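Local coordinates for DNA polymerase (PDB 5MDN), which probably copies DNA, adding deoxyribonucleotides from their triphosphates to a growing strand with release of diphosphate, as a family B polymerase of a hyperthermophilic archaeon, at residues Ile311-Lys315 / Asp673-Trp678; Val714-Ile718 / Ala729-Ile733. All coordinates share one frame; numbering follows the deposited sequence.

Interaction 1: Ile311-Lys315 / Asp673-Trp678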
loop_
_atom_site.group_PDB
_atom_site.type_symbol
_atom_site.label_atom_id
_atom_site.label_comp_id
_atom_site.label_asym_id
_atom_site.label_seq_id
_atom_site.Cartn_x
_atom_site.Cartn_y
_atom_site.Cartn_z
ATOM N N ILE A 311 15.315 -19.474 8.888
ATOM C CA ILE A 311 16.003 -19.179 10.143
ATOM C C ILE A 311 15.080 -18.324 11.005
ATOM O O ILE A 311 14.420 -17.411 10.483
ATOM C CB ILE A 311 17.348 -18.470 9.898
ATOM C CG1 ILE A 311 18.481 -19.464 9.610
ATOM C CG2 ILE A 311 17.721 -17.564 11.070
ATOM C CD1 ILE A 311 18.308 -20.278 8.363
ATOM N N PRO A 312 14.987 -18.576 12.314
ATOM C CA PRO A 312 14.318 -17.608 13.194
ATOM C C PRO A 312 15.045 -16.275 13.163
ATOM O O PRO A 312 16.176 -16.165 13.643
ATOM C CB PRO A 312 14.386 -18.273 14.576
ATOM C CG PRO A 312 15.501 -19.264 14.478
ATOM C CD PRO A 312 15.504 -19.740 13.053
ATOM N N GLY A 313 14.394 -15.263 12.576
ATOM C CA GLY A 313 15.062 -14.004 12.283
ATOM C C GLY A 313 15.805 -13.394 13.454
ATOM O O GLY A 313 16.833 -12.737 13.266
ATOM N N HIS A 314 15.298 -13.578 14.670
ATOM C CA HIS A 314 15.953 -13.016 15.846
ATOM C C HIS A 314 17.303 -13.653 16.157
ATOM O O HIS A 314 17.951 -13.229 17.124
ATOM C CB HIS A 314 15.030 -13.135 17.059
ATOM C CG HIS A 314 14.765 -14.546 17.487
ATOM N ND1 HIS A 314 15.284 -15.080 18.648
ATOM C CD2 HIS A 314 14.031 -15.528 16.916
ATOM C CE1 HIS A 314 14.881 -16.331 18.771
ATOM N NE2 HIS A 314 14.121 -16.628 17.732
ATOM N N LYS A 315 17.747 -14.651 15.395
ATOM C CA LYS A 315 19.018 -15.330 15.640
ATOM C C LYS A 315 19.870 -15.385 14.376
ATOM O O LYS A 315 20.344 -16.448 13.966
ATOM C CB LYS A 315 18.797 -16.741 16.178
ATOM C CG LYS A 315 17.958 -16.809 17.438
ATOM C CD LYS A 315 17.871 -18.235 17.960
ATOM C CE LYS A 315 18.464 -18.355 19.354
ATOM N NZ LYS A 315 18.374 -19.744 19.880
ATOM N N ASP A 673 12.362 -21.321 20.803
ATOM C CA ASP A 673 11.996 -20.188 19.954
ATOM C C ASP A 673 10.487 -19.996 19.878
ATOM O O ASP A 673 9.999 -18.860 19.818
ATOM C CB ASP A 673 12.578 -20.378 18.553
ATOM C CG ASP A 673 14.094 -20.350 18.543
ATOM O OD1 ASP A 673 14.683 -19.646 19.389
ATOM O OD2 ASP A 673 14.694 -21.032 17.688
ATOM N N ASP A 674 9.729 -21.093 19.872
ATOM C CA ASP A 674 8.279 -20.997 19.759
ATOM C C ASP A 674 7.629 -20.417 21.010
ATOM O O ASP A 674 6.456 -20.033 20.960
ATOM C CB ASP A 674 7.690 -22.374 19.452
ATOM C CG ASP A 674 8.256 -22.980 18.182
ATOM O OD1 ASP A 674 8.333 -22.263 17.161
ATOM O OD2 ASP A 674 8.626 -24.173 18.204
ATOM N N LEU A 675 8.352 -20.353 22.129
ATOM C CA LEU A 675 7.791 -19.859 23.380
ATOM C C LEU A 675 8.043 -18.374 23.624
ATOM O O LEU A 675 7.475 -17.818 24.570
ATOM C CB LEU A 675 8.344 -20.668 24.559
ATOM C CG LEU A 675 8.082 -22.177 24.536
ATOM C CD1 LEU A 675 8.435 -22.799 25.877
ATOM C CD2 LEU A 675 6.636 -22.476 24.168
ATOM N N ILE A 676 8.874 -17.718 22.809
ATOM C CA ILE A 676 9.176 -16.304 23.019
ATOM C C ILE A 676 7.968 -15.448 22.661
ATOM O O ILE A 676 7.280 -15.689 21.659
ATOM C CB ILE A 676 10.421 -15.883 22.218
ATOM C CG1 ILE A 676 11.705 -16.350 22.911
ATOM C CG2 ILE A 676 10.462 -14.377 22.003
ATOM C CD1 ILE A 676 12.076 -17.778 22.694
ATOM N N ILE A 677 7.704 -14.439 23.490
ATOM C CA ILE A 677 6.618 -13.485 23.293
ATOM C C ILE A 677 7.236 -12.122 23.003
ATOM O O ILE A 677 7.988 -11.588 23.826
ATOM C CB ILE A 677 5.697 -13.425 24.522
ATOM C CG1 ILE A 677 5.218 -14.831 24.897
ATOM C CG2 ILE A 677 4.516 -12.508 24.260
ATOM C CD1 ILE A 677 4.513 -14.902 26.231
ATOM N N TRP A 678 6.924 -11.559 21.836
ATOM C CA TRP A 678 7.505 -10.289 21.418
ATOM C C TRP A 678 6.644 -9.105 21.844
ATOM O O TRP A 678 5.413 -9.183 21.891
ATOM C CB TRP A 678 7.680 -10.207 19.897
ATOM C CG TRP A 678 8.502 -11.271 19.250
ATOM C CD1 TRP A 678 8.061 -12.213 18.368
ATOM C CD2 TRP A 678 9.900 -11.521 19.436
ATOM N NE1 TRP A 678 9.096 -13.021 17.978
ATOM C CE2 TRP A 678 10.237 -12.622 18.623
ATOM C CE3 TRP A 678 10.901 -10.922 20.208
ATOM C CZ2 TRP A 678 11.529 -13.135 18.560
ATOM C CZ3 TRP A 678 12.183 -11.433 20.143
ATOM C CH2 TRP A 678 12.486 -12.530 19.325
#
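H314 and W678 meet in a T-shaped pair: the benzene edge of the indole, CZ2 and CH2, comes down on one face of the imidazole, with the planes at 69° and the ring centroids 5.2 Å apart. Within this pair the nearest atoms are H314 CB and W678 CH2, 3.5 Å apart. This is the tight part of the contact. On the opposite face K315 CG lies 3.3 Å above the H314 ring plane, so the ring lies between the indole edge and this one methylene, which sits toward its rim. With CG set between backbone N and carbonyl carbon (chi1 66°), the imidazole leaves the corner of a type I turn, closed by K315 N bonding to P312 O at 2.8 Å. Behind the indole, I676 CG2 packs on one of its faces, and Y732 adds a further edge-to-face ring contact to H314.

The other side is looser. D673 brings OD1 to the imidazole edge, in the ring plane and 3.4 Å from H314 CE1, with the carboxylate nearly perpendicular to the ring. Its OD2 rests near P312 CG at 3.8 Å, while K315 NZ makes only a long salt bridge, 3.7 Å, to D673 OD1. The residues that meet are all partly exposed. Cutting H314 back to an alanine here is likely to strip the W678 edge of its ring face and leave D673 OD1 without its imidazole neighbour.

This is a surface junction between the loop joining helices 293-299 and 316-320 and one in what is probably the thumb. H314 is shared between W678 and the acid edge of D673, neither dominating; the carboxylate might favour a protonated histidine, though the ammonium of K315 at the same oxygen would offset part of the effect.

Interaction 2: Val714-Ile718 / Ala729-Ile733; sequences VGYVI and AMPYI
G715 is where the first segment meets the second: its carbonyl O lies in the plane of the Y732 ring, at the edge, 3.9 Å from Y732 CD1. The backbone of G715 has positive phi (73°), a conformation that favours glycine, and a side chain here would point at Y732.

At Y716 the strand proper begins. It faces P731 in a non-hydrogen-bonded antiparallel pair whose side chains diverge, so the phenol finds A729 instead: Y716 CD1 lies 3.5 Å from A729 CB. A chi1 of 63° turns the ring over its own strand, along the side where A729 and I718 point, and I718 CD1 meets the ring edge in its plane. P693 and A697 of helix 693-697 also pack on this phenol.

V717 then forms the one hydrogen-bonded pair, with M730. Its N donates to M730 O at 2.7 Å, nearly straight (168°), while M730 N returns a more bent bond to V717 O, also 2.7 Å long. The side chains of both residues lie on the same face of the sheet, yet the thioether of M730 leads away, and V717 CG2 instead approaches Y732 CB at 4.2 Å. Beyond V717 O, the CA of A729 makes a CA-H...O contact with that oxygen at 3.5 Å.

I718 closes the pairing opposite A729, their CA atoms 4.4 Å apart and their side chains on the face that carries the Y716 ring. Y745 of helix 743-756 packs against I718.

Two short strands running antiparallel, joined by a ten-residue connection without helix or strand, make a two-stranded beta hairpin. Here it is a small, largely buried hairpin set against helices 693-697 and 743-756, late in the polymerase family B region.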
loop_
_atom_site.group_PDB
_atom_site.type_symbol
_atom_site.label_atom_id
_atom_site.label_comp_id
_atom_site.label_asym_id
_atom_site.label_seq_id
_atom_site.Cartn_x
_atom_site.Cartn_y
_atom_site.Cartn_z
ATOM N N VAL A 714 11.745 -6.883 23.067
ATOM C CA VAL A 714 12.285 -7.512 24.268
ATOM C C VAL A 714 12.376 -9.031 24.125
ATOM O O VAL A 714 13.472 -9.597 24.220
ATOM C CB VAL A 714 11.477 -7.076 25.513
ATOM C CG1 VAL A 714 9.991 -7.444 25.402
ATOM C CG2 VAL A 714 12.084 -7.673 26.778
ATOM N N GLY A 715 11.250 -9.703 23.889
ATOM C CA GLY A 715 11.254 -11.148 23.774
ATOM C C GLY A 715 11.448 -11.838 25.109
ATOM O O GLY A 715 12.583 -11.960 25.580
ATOM N N TYR A 716 10.363 -12.287 25.736
ATOM C CA TYR A 716 10.432 -12.869 27.069
ATOM C C TYR A 716 9.742 -14.227 27.111
ATOM O O TYR A 716 8.864 -14.533 26.299
ATOM C CB TYR A 716 9.817 -11.928 28.114
ATOM C CG TYR A 716 8.345 -11.635 27.926
ATOM C CD1 TYR A 716 7.372 -12.475 28.454
ATOM C CD2 TYR A 716 7.929 -10.507 27.233
ATOM C CE1 TYR A 716 6.026 -12.203 28.289
ATOM C CE2 TYR A 716 6.585 -10.226 27.064
ATOM C CZ TYR A 716 5.639 -11.079 27.594
ATOM O OH TYR A 716 4.301 -10.806 27.428
ATOM N N VAL A 717 10.160 -15.041 28.080
ATOM C CA VAL A 717 9.572 -16.350 28.339
ATOM C C VAL A 717 9.254 -16.452 29.827
ATOM O O VAL A 717 10.069 -16.064 30.672
ATOM C CB VAL A 717 10.512 -17.495 27.904
ATOM C CG1 VAL A 717 9.869 -18.847 28.168
ATOM C CG2 VAL A 717 10.885 -17.356 26.435
ATOM N N ILE A 718 8.073 -16.973 30.144
ATOM C CA ILE A 718 7.675 -17.179 31.534
ATOM C C ILE A 718 8.313 -18.463 32.053
ATOM O O ILE A 718 8.262 -19.510 31.396
ATOM C CB ILE A 718 6.142 -17.212 31.669
ATOM C CG1 ILE A 718 5.546 -15.800 31.562
ATOM C CG2 ILE A 718 5.721 -17.863 32.977
ATOM C CD1 ILE A 718 5.516 -15.208 30.169
ATOM N N ALA A 729 8.705 -13.227 33.823
ATOM C CA ALA A 729 9.095 -13.150 32.416
ATOM C C ALA A 729 10.605 -12.977 32.311
ATOM O O ALA A 729 11.127 -11.866 32.435
ATOM C CB ALA A 729 8.361 -12.006 31.728
ATOM N N MET A 730 11.310 -14.081 32.085
ATOM C CA MET A 730 12.749 -14.077 31.851
ATOM C C MET A 730 13.044 -13.867 30.367
ATOM O O MET A 730 12.398 -14.483 29.515
ATOM C CB MET A 730 13.371 -15.389 32.316
ATOM C CG MET A 730 14.880 -15.350 32.474
ATOM S SD MET A 730 15.537 -16.905 33.108
ATOM C CE MET A 730 14.732 -16.985 34.706
ATOM N N PRO A 731 14.002 -13.005 30.022
ATOM C CA PRO A 731 14.424 -12.904 28.620
ATOM C C PRO A 731 15.013 -14.221 28.131
ATOM O O PRO A 731 15.580 -15.000 28.900
ATOM C CB PRO A 731 15.472 -11.785 28.637
ATOM C CG PRO A 731 15.181 -11.003 29.879
ATOM C CD PRO A 731 14.625 -11.978 30.873
ATOM N N TYR A 732 14.869 -14.463 26.826
ATOM C CA TYR A 732 15.146 -15.781 26.264
ATOM C C TYR A 732 16.627 -16.128 26.208
ATOM O O TYR A 732 16.957 -17.287 25.936
ATOM C CB TYR A 732 14.546 -15.883 24.860
ATOM C CG TYR A 732 15.378 -15.244 23.766
ATOM C CD1 TYR A 732 15.308 -13.878 23.520
ATOM C CD2 TYR A 732 16.215 -16.012 22.965
ATOM C CE1 TYR A 732 16.060 -13.294 22.517
ATOM C CE2 TYR A 732 16.971 -15.436 21.961
ATOM C CZ TYR A 732 16.890 -14.078 21.741
ATOM O OH TYR A 732 17.641 -13.502 20.741
ATOM N N ILE A 733 17.526 -15.171 26.455
ATOM C CA ILE A 733 18.957 -15.467 26.453
ATOM C C ILE A 733 19.451 -15.894 27.827
ATOM O O ILE A 733 20.581 -16.393 27.948
ATOM C CB ILE A 733 19.752 -14.246 25.940
ATOM C CG1 ILE A 733 21.208 -14.619 25.634
ATOM C CG2 ILE A 733 19.688 -13.103 26.942
ATOM C CD1 ILE A 733 21.353 -15.818 24.715
#

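From the N terminus, I311-K315 comes first, in the loop between helices 293-299 and 316-320, and waits for D673-W678. Interaction 1 thus closes a very long excursion of 357 residues, about half of them helical. Only afterwards does V714-I718 open interaction 2, which shuts a ten-residue connection locally, so the two are in series and neither nest nor cross. In space they adjoin, the centres of interactions 1 and 2 lying about 10 Å apart. The loop 673-678 runs alongside the hairpin: I677 N probably bonds to Y716 O at 3.0 Å, and I676 CG1 packs on Y732 CB. The long-range closure therefore docks directly on the hairpin.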